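Local structure of putative lipase (Bacteroides thetaiotaomicron VPI-5482, 3BZW) at residues Q77-K82 against K155-D160; H170-N175 against N223-E228; A174-K179 against D239-D244. The protein probably hydrolyses ester bonds as a lipase or lysophospholipase of the GDSL-like SGNH hydrolase family. All blocks are in the same frame, centred on the assembly; numbering follows the deposited sequence.

Interactions 2 and 3 lie side by side, their centres 10 Å apart, and both start from the chain around strand 174-175, sharing Ala174 and Asn175. Probable hydrogen bonds join them where Leu173 O faces Arg240 N at 2.8 Å and Ser172 N faces Arg240 O at 3.0 Å. Interaction 3 holds His242, which binds an acetate ion in what is consistent with the active site of an SGNH hydrolase; in interaction 2 the side chain of Arg171 comes within about 6 Å of a bound acetate. Interaction 1 lies across the centre of the chain, 31 Å from interaction 3 and 33 Å from interaction 2 between centres, and joins two helices of the alpha/beta fold.

Interaction 1. Residues Q77-K82 against K155-D160; sequences QAEKLK and KKLFPD
Leu157, the last residue of helix 143-157, and Phe158 just after it pack against helix 74-85 at Ala78, Glu79, Leu81 and Lys82. The side chain of Leu157 makes its closest contacts through CD1: Leu157 CD1 lies 3.8 Å from Ala78 CB, and Glu79 CG passes obliquely, 4.0 Å from that same CD1. The Phe158 ring reaches in with the part farthest from its own backbone. Phe158 CZ meets Leu81 CD2 at 3.9 Å and Lys82 CB at 3.7 Å, while the Lys82 chain slides past the ring in the opposite direction, bringing Lys82 CD 3.5 Å from Phe158 CE1. Backbone atoms of helix 74-85 border the ring edge: Ala78 O lies near its plane, 3.7 Å from Phe158 CE2, with Lys82 N in the plane; these two polar atoms are bonded to each other within the helix. Lys82 CG stands anti to the backbone N (chi1 -174°), and a bend at chi2 (69°) sets CD beside the ring. A second bend, at chi4, places Lys82 NZ 3.3 Å from Leu157 O, a weak hydrogen bond. Phe158 is the first residue after the helix to leave helical geometry, and its ring lies against helix 74-85. Farther out, Leu81 and Phe158 both touch Ile92 of strand 91-95, tying the helix pair to the central parallel sheet. Next to Leu157 in the chain, Lys156 forms a salt bridge with Glu228 of the second subunit. The contact is thus chiefly apolar, with Lys82 contributing methylenes to the ring and its ammonium weakly to a carbonyl at a helix C-terminus, where the helix dipole may favour it.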
# COMPACT_ATOMS: atom_id res chain seq x y z
N GLN A 77 10.52 20.47 38.50
CA GLN A 77 9.26 21.15 38.75
C GLN A 77 8.34 20.25 39.57
O GLN A 77 7.62 20.73 40.45
CB GLN A 77 8.58 21.53 37.42
CG GLN A 77 9.22 22.74 36.73
CD GLN A 77 8.48 23.17 35.48
OE1 GLN A 77 7.25 23.12 35.42
NE2 GLN A 77 9.22 23.62 34.46
N ALA A 78 8.36 18.95 39.30
CA ALA A 78 7.52 18.01 40.05
C ALA A 78 7.99 17.95 41.50
O ALA A 78 7.17 17.89 42.42
CB ALA A 78 7.60 16.62 39.42
N GLU A 79 9.30 17.96 41.69
CA GLU A 79 9.88 17.92 43.03
C GLU A 79 9.52 19.17 43.83
O GLU A 79 9.22 19.08 45.03
CB GLU A 79 11.40 17.79 42.94
CG GLU A 79 11.90 16.38 42.68
CD GLU A 79 13.31 16.35 42.13
OE1 GLU A 79 14.13 17.21 42.53
OE2 GLU A 79 13.61 15.47 41.30
N LYS A 80 9.53 20.32 43.17
CA LYS A 80 9.21 21.57 43.85
C LYS A 80 7.73 21.57 44.22
O LYS A 80 7.35 22.04 45.29
CB LYS A 80 9.55 22.77 42.96
CG LYS A 80 9.64 24.08 43.74
CD LYS A 80 10.09 25.24 42.86
CE LYS A 80 10.24 26.50 43.69
NZ LYS A 80 10.53 27.71 42.86
N LEU A 81 6.90 21.04 43.33
CA LEU A 81 5.47 20.96 43.58
C LEU A 81 5.22 20.08 44.80
O LEU A 81 4.43 20.44 45.68
CB LEU A 81 4.76 20.35 42.36
CG LEU A 81 3.29 19.97 42.50
CD1 LEU A 81 2.44 21.21 42.75
CD2 LEU A 81 2.83 19.27 41.22
N LYS A 82 5.89 18.94 44.86
CA LYS A 82 5.75 18.01 45.98
C LYS A 82 6.16 18.69 47.28
O LYS A 82 5.45 18.64 48.29
CB LYS A 82 6.62 16.77 45.76
CG LYS A 82 6.44 15.66 46.81
CD LYS A 82 5.07 15.01 46.68
CE LYS A 82 4.83 13.94 47.74
NZ LYS A 82 5.78 12.81 47.65
N LYS A 155 5.32 9.73 38.49
CA LYS A 155 4.61 8.60 39.09
C LYS A 155 5.19 8.22 40.45
O LYS A 155 4.46 7.77 41.33
CB LYS A 155 4.64 7.39 38.14
CG LYS A 155 3.68 7.54 36.95
CD LYS A 155 3.74 6.32 36.03
CE LYS A 155 2.75 6.43 34.89
NZ LYS A 155 1.33 6.27 35.35
N LYS A 156 6.49 8.40 40.62
CA LYS A 156 7.14 8.08 41.89
C LYS A 156 6.71 9.07 42.98
O LYS A 156 6.48 8.68 44.13
CB LYS A 156 8.67 8.14 41.74
CG LYS A 156 9.29 6.90 41.11
CD LYS A 156 10.78 7.12 40.86
CE LYS A 156 11.60 5.89 41.21
NZ LYS A 156 11.55 5.60 42.68
N LEU A 157 6.59 10.34 42.61
CA LEU A 157 6.21 11.39 43.55
C LEU A 157 4.70 11.49 43.79
O LEU A 157 4.27 11.79 44.91
CB LEU A 157 6.73 12.74 43.06
CG LEU A 157 8.24 12.92 42.98
CD1 LEU A 157 8.57 14.18 42.18
CD2 LEU A 157 8.83 13.00 44.38
N PHE A 158 3.92 11.22 42.76
CA PHE A 158 2.46 11.32 42.85
C PHE A 158 1.79 10.08 42.29
O PHE A 158 0.96 10.17 41.38
CB PHE A 158 2.00 12.55 42.08
CG PHE A 158 2.69 13.83 42.50
CD1 PHE A 158 2.29 14.50 43.65
CD2 PHE A 158 3.73 14.35 41.74
CE1 PHE A 158 2.92 15.68 44.04
CE2 PHE A 158 4.37 15.53 42.12
CZ PHE A 158 3.96 16.20 43.27
N PRO A 159 2.11 8.89 42.83
CA PRO A 159 1.52 7.64 42.35
C PRO A 159 0.01 7.49 42.43
O PRO A 159 -0.58 6.72 41.67
CB PRO A 159 2.26 6.58 43.17
CG PRO A 159 2.51 7.28 44.47
CD PRO A 159 2.97 8.65 44.00
N ASP A 160 -0.63 8.22 43.34
CA ASP A 160 -2.08 8.11 43.52
C ASP A 160 -2.86 9.30 42.97
O ASP A 160 -4.05 9.46 43.27
CB ASP A 160 -2.40 7.94 45.01
CG ASP A 160 -2.01 9.16 45.84
OD1 ASP A 160 -1.19 9.98 45.36
OD2 ASP A 160 -2.50 9.29 46.98

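Interaction 2. Residues H170-N175 against N223-E228; sequences HRSLAN and NPMVEE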
# COMPACT_ATOMS: atom_id res chain seq x y z
N HIS A 170 0.76 23.99 17.89
CA HIS A 170 1.37 24.30 16.60
C HIS A 170 2.07 25.63 16.85
O HIS A 170 1.66 26.41 17.70
CB HIS A 170 0.31 24.43 15.50
CG HIS A 170 -0.07 23.13 14.87
ND1 HIS A 170 -0.90 22.21 15.49
CD2 HIS A 170 0.32 22.56 13.71
CE1 HIS A 170 -1.00 21.14 14.73
NE2 HIS A 170 -0.27 21.32 13.64
N ARG A 171 3.13 25.89 16.09
CA ARG A 171 3.91 27.11 16.30
C ARG A 171 4.45 27.71 15.03
O ARG A 171 4.76 26.99 14.08
CB ARG A 171 5.08 26.77 17.23
CG ARG A 171 5.85 25.54 16.77
CD ARG A 171 7.06 25.28 17.64
NE ARG A 171 8.08 26.30 17.43
CZ ARG A 171 8.98 26.65 18.34
NH1 ARG A 171 8.99 26.06 19.53
NH2 ARG A 171 9.87 27.59 18.06
N SER A 172 4.59 29.03 15.01
CA SER A 172 5.13 29.71 13.85
C SER A 172 6.37 30.52 14.25
O SER A 172 6.95 30.28 15.31
CB SER A 172 4.08 30.61 13.20
OG SER A 172 4.56 31.13 11.97
N LEU A 173 6.77 31.46 13.41
CA LEU A 173 7.97 32.25 13.66
C LEU A 173 8.00 33.04 14.97
O LEU A 173 6.97 33.47 15.48
CB LEU A 173 8.22 33.20 12.48
CG LEU A 173 7.26 34.38 12.31
CD1 LEU A 173 7.75 35.56 13.13
CD2 LEU A 173 7.18 34.76 10.84
N ALA A 174 9.20 33.21 15.50
CA ALA A 174 9.41 33.96 16.73
C ALA A 174 10.79 34.61 16.66
O ALA A 174 11.78 33.95 16.37
CB ALA A 174 9.31 33.05 17.95
N ASN A 175 10.84 35.91 16.93
CA ASN A 175 12.09 36.65 16.90
C ASN A 175 12.19 37.46 18.19
O ASN A 175 11.49 38.45 18.36
CB ASN A 175 12.11 37.56 15.67
CG ASN A 175 13.30 38.52 15.66
OD1 ASN A 175 14.39 38.18 16.12
ND2 ASN A 175 13.08 39.72 15.12
N ASN A 223 -3.80 26.99 14.95
CA ASN A 223 -2.62 26.80 14.10
C ASN A 223 -2.10 28.15 13.59
O ASN A 223 -2.68 28.73 12.66
CB ASN A 223 -2.98 25.91 12.90
CG ASN A 223 -1.76 25.48 12.10
OD1 ASN A 223 -0.67 26.05 12.25
ND2 ASN A 223 -1.94 24.48 11.25
N PRO A 224 -1.00 28.66 14.17
CA PRO A 224 -0.44 29.94 13.74
C PRO A 224 0.10 29.93 12.30
O PRO A 224 0.44 30.98 11.76
CB PRO A 224 0.64 30.21 14.79
CG PRO A 224 1.11 28.84 15.14
CD PRO A 224 -0.18 28.05 15.23
N MSE A 225 0.17 28.74 11.69
CA MSE A 225 0.64 28.64 10.32
C MSE A 225 -0.44 29.15 9.37
O MSE A 225 -0.19 29.38 8.19
CB MSE A 225 1.03 27.20 9.98
CG MSE A 225 2.29 26.72 10.68
SE MSE A 225 3.87 27.82 10.34
CE MSE A 225 4.29 27.17 8.56
N VAL A 226 -1.66 29.29 9.90
CA VAL A 226 -2.78 29.82 9.13
C VAL A 226 -2.91 31.26 9.64
O VAL A 226 -3.36 31.48 10.76
CB VAL A 226 -4.09 29.05 9.42
CG1 VAL A 226 -5.25 29.67 8.63
CG2 VAL A 226 -3.93 27.58 9.05
N GLU A 227 -2.48 32.21 8.82
CA GLU A 227 -2.49 33.63 9.17
C GLU A 227 -3.72 34.14 9.90
O GLU A 227 -3.60 34.89 10.86
CB GLU A 227 -2.26 34.47 7.91
CG GLU A 227 -0.80 34.54 7.48
CD GLU A 227 -0.64 35.17 6.10
OE1 GLU A 227 -1.39 36.12 5.79
OE2 GLU A 227 0.24 34.71 5.34
N GLU A 228 -4.90 33.73 9.43
CA GLU A 228 -6.15 34.17 10.05
C GLU A 228 -6.27 33.77 11.52
O GLU A 228 -7.00 34.41 12.28
CB GLU A 228 -7.34 33.63 9.26
CG GLU A 228 -7.52 34.21 7.85
CD GLU A 228 -6.39 33.84 6.89
OE1 GLU A 228 -5.86 32.72 7.00
OE2 GLU A 228 -6.05 34.67 6.02
O HOH W 1 2.52 32.07 10.44
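Pro224 packs along the backbone of His170 to Ser172. Pro224 CD lies 3.7 Å from His170 CB, Pro224 CG is 3.5 Å from both Arg171 CA and Ser172 N, and Pro224 CB touches Ser172 CB at 3.8 Å. Beyond it the selenium of Met225, a selenomethionine, comes 3.8 Å from Ser172 OG and also approaches Arg171 O, after a bend at chi2 (-57°). The His170 ring and the Asn223 amide cross obliquely, their planes 38° apart, with Asn223 OD1 3.8 Å from His170 CB. Polar links are few. One water bridges the segments: it donates to Pro224 O at 2.7 Å and bonds Ser172 OG at 2.7 Å. Asn223 OD1 accepts from Met225 N at 2.9 Å, the donor standing above the carbonyl plane, while Asn223 ND2 bonds Trp209 O of the third subunit. Arg171 turns the other way, its guanidinium bonding Gln182 and Thr98. In the second segment an Asx turn overlaps a type I beta turn running from Asn223 to Val226, with proline at the turn's second position, and this compact Asn-Pro corner fills a buried place between the loop after strand 162-166 and a subunit interface.

Interaction 3. Residues A174-K179 against D239-D244; sequences ANFGDK and DRLHPD. With ACT (acetate ion), chain G.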
# COMPACT_ATOMS: atom_id res chain seq x y z
N ALA A 174 9.20 33.21 15.50
CA ALA A 174 9.41 33.96 16.73
C ALA A 174 10.79 34.61 16.66
O ALA A 174 11.78 33.95 16.37
CB ALA A 174 9.31 33.05 17.95
N ASN A 175 10.84 35.91 16.93
CA ASN A 175 12.09 36.65 16.90
C ASN A 175 12.19 37.46 18.19
O ASN A 175 11.49 38.45 18.36
CB ASN A 175 12.11 37.56 15.67
CG ASN A 175 13.30 38.52 15.66
OD1 ASN A 175 14.39 38.18 16.12
ND2 ASN A 175 13.08 39.72 15.12
N PHE A 176 13.07 37.02 19.09
CA PHE A 176 13.24 37.69 20.38
C PHE A 176 14.62 38.33 20.56
O PHE A 176 15.13 38.42 21.68
CB PHE A 176 13.01 36.69 21.52
CG PHE A 176 11.68 35.98 21.44
CD1 PHE A 176 10.49 36.69 21.54
CD2 PHE A 176 11.63 34.60 21.25
CE1 PHE A 176 9.26 36.03 21.45
CE2 PHE A 176 10.41 33.93 21.16
CZ PHE A 176 9.22 34.65 21.26
N GLY A 177 15.21 38.78 19.46
CA GLY A 177 16.52 39.40 19.55
C GLY A 177 17.55 38.73 18.66
O GLY A 177 17.28 37.66 18.10
N ASP A 178 18.72 39.34 18.55
CA ASP A 178 19.80 38.83 17.72
C ASP A 178 20.23 37.40 18.01
O ASP A 178 20.72 36.71 17.12
CB ASP A 178 21.03 39.74 17.82
CG ASP A 178 20.77 41.15 17.35
OD1 ASP A 178 20.13 41.32 16.29
OD2 ASP A 178 21.21 42.09 18.04
N LYS A 179 20.07 36.95 19.25
CA LYS A 179 20.50 35.61 19.61
C LYS A 179 19.37 34.60 19.84
O LYS A 179 19.62 33.48 20.26
CB LYS A 179 21.38 35.66 20.86
CG LYS A 179 22.66 36.47 20.68
CD LYS A 179 23.52 36.44 21.93
CE LYS A 179 24.79 37.25 21.74
NZ LYS A 179 24.47 38.66 21.38
N ASP A 239 6.15 37.39 17.24
CA ASP A 239 5.88 36.25 18.11
C ASP A 239 4.63 35.47 17.74
O ASP A 239 3.53 35.80 18.19
CB ASP A 239 5.78 36.72 19.57
CG ASP A 239 5.80 35.56 20.55
OD1 ASP A 239 5.65 34.40 20.11
OD2 ASP A 239 5.98 35.82 21.76
N ARG A 240 4.81 34.44 16.93
CA ARG A 240 3.72 33.58 16.50
C ARG A 240 3.88 32.24 17.21
O ARG A 240 3.44 31.20 16.71
CB ARG A 240 3.75 33.39 14.98
CG ARG A 240 3.68 34.70 14.21
CD ARG A 240 3.58 34.48 12.71
NE ARG A 240 3.74 35.74 11.99
CZ ARG A 240 3.69 35.85 10.67
NH1 ARG A 240 3.48 34.78 9.92
NH2 ARG A 240 3.86 37.04 10.10
N LEU A 241 4.53 32.28 18.37
CA LEU A 241 4.78 31.10 19.20
C LEU A 241 3.92 31.12 20.46
O LEU A 241 3.23 30.15 20.77
CB LEU A 241 6.26 31.03 19.60
CG LEU A 241 6.67 30.07 20.73
CD1 LEU A 241 6.42 28.63 20.31
CD2 LEU A 241 8.15 30.28 21.06
N HIS A 242 3.96 32.23 21.18
CA HIS A 242 3.18 32.35 22.41
C HIS A 242 1.76 32.86 22.19
O HIS A 242 1.55 33.91 21.58
CB HIS A 242 3.89 33.26 23.42
CG HIS A 242 5.30 32.86 23.70
ND1 HIS A 242 6.39 33.61 23.30
CD2 HIS A 242 5.81 31.79 24.36
CE1 HIS A 242 7.50 33.03 23.71
NE2 HIS A 242 7.18 31.92 24.36
N PRO A 243 0.76 32.12 22.69
CA PRO A 243 -0.63 32.54 22.55
C PRO A 243 -0.90 33.83 23.33
O PRO A 243 -0.24 34.09 24.34
CB PRO A 243 -1.40 31.36 23.15
CG PRO A 243 -0.50 30.19 22.88
CD PRO A 243 0.85 30.76 23.23
N ASP A 244 -1.84 34.64 22.85
CA ASP A 244 -2.18 35.85 23.59
C ASP A 244 -3.33 35.43 24.50
O ASP A 244 -3.68 34.24 24.55
CB ASP A 244 -2.61 36.99 22.66
CG ASP A 244 -3.70 36.60 21.68
OD1 ASP A 244 -4.39 35.58 21.90
OD2 ASP A 244 -3.88 37.34 20.69
C ACT G . 8.75 28.98 25.70
O ACT G . 9.15 30.02 25.21
OXT ACT G . 9.19 28.61 26.78
CH3 ACT G . 7.70 28.16 25.00
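The Phe176 ring presents its edge to the Asp239 carboxylate, the two planes 84° apart. Asp239 OD2 lies in the plane of the ring, 3.3 Å from Phe176 CE1, and Phe176 CZ is nearly as close. Phe176 CZ also meets the imidazole of His242, 3.4 Å from His242 CE1. The two aromatic rings are oblique, with 39° between their planes, and Phe176 CZ lies at the imidazole edge. Asp239 and His242 are joined by a nearly straight hydrogen bond: His242 ND1 donates to Asp239 OD2 at 2.7 Å, in the plane of the imidazole and on the syn lone pair of the oxygen. Asp239 CG is anti to the backbone N (chi1 -168°), and the carboxylate is fixed from its other oxygen as well, since Asp239 OD1 accepts from Leu241 N at 3.0 Å, nearly along its C-O axis, and from His242 N at 3.0 Å, on the syn side but tilted out of the carboxylate plane. The first makes an Asx turn, and the two together an Asx motif, at the corner of the chain. Tyr42 OH gives OD2 a further partner. Leu241 lays CD2 over one face of the imidazole, near its rim, and Leu241 CB touches Ala174 CB at 4.0 Å, next to the single backbone bridge between Ala174 and Asp239. Through its other nitrogen, NE2, His242 donates to acetate O at 2.9 Å; Ser35 N, Gly68 N and Asn99 ND2 also bond this ion. That ligand set is consistent with the oxyanion hole of SGNH hydrolases, and the Asp-x-x-His spacing matches the family's active site. Asp239 thus fixes the rotation of the imidazole and presents NE2 to the ligand, while the C-H edge of Phe176, which the carboxylate would polarise, packs beside both partners.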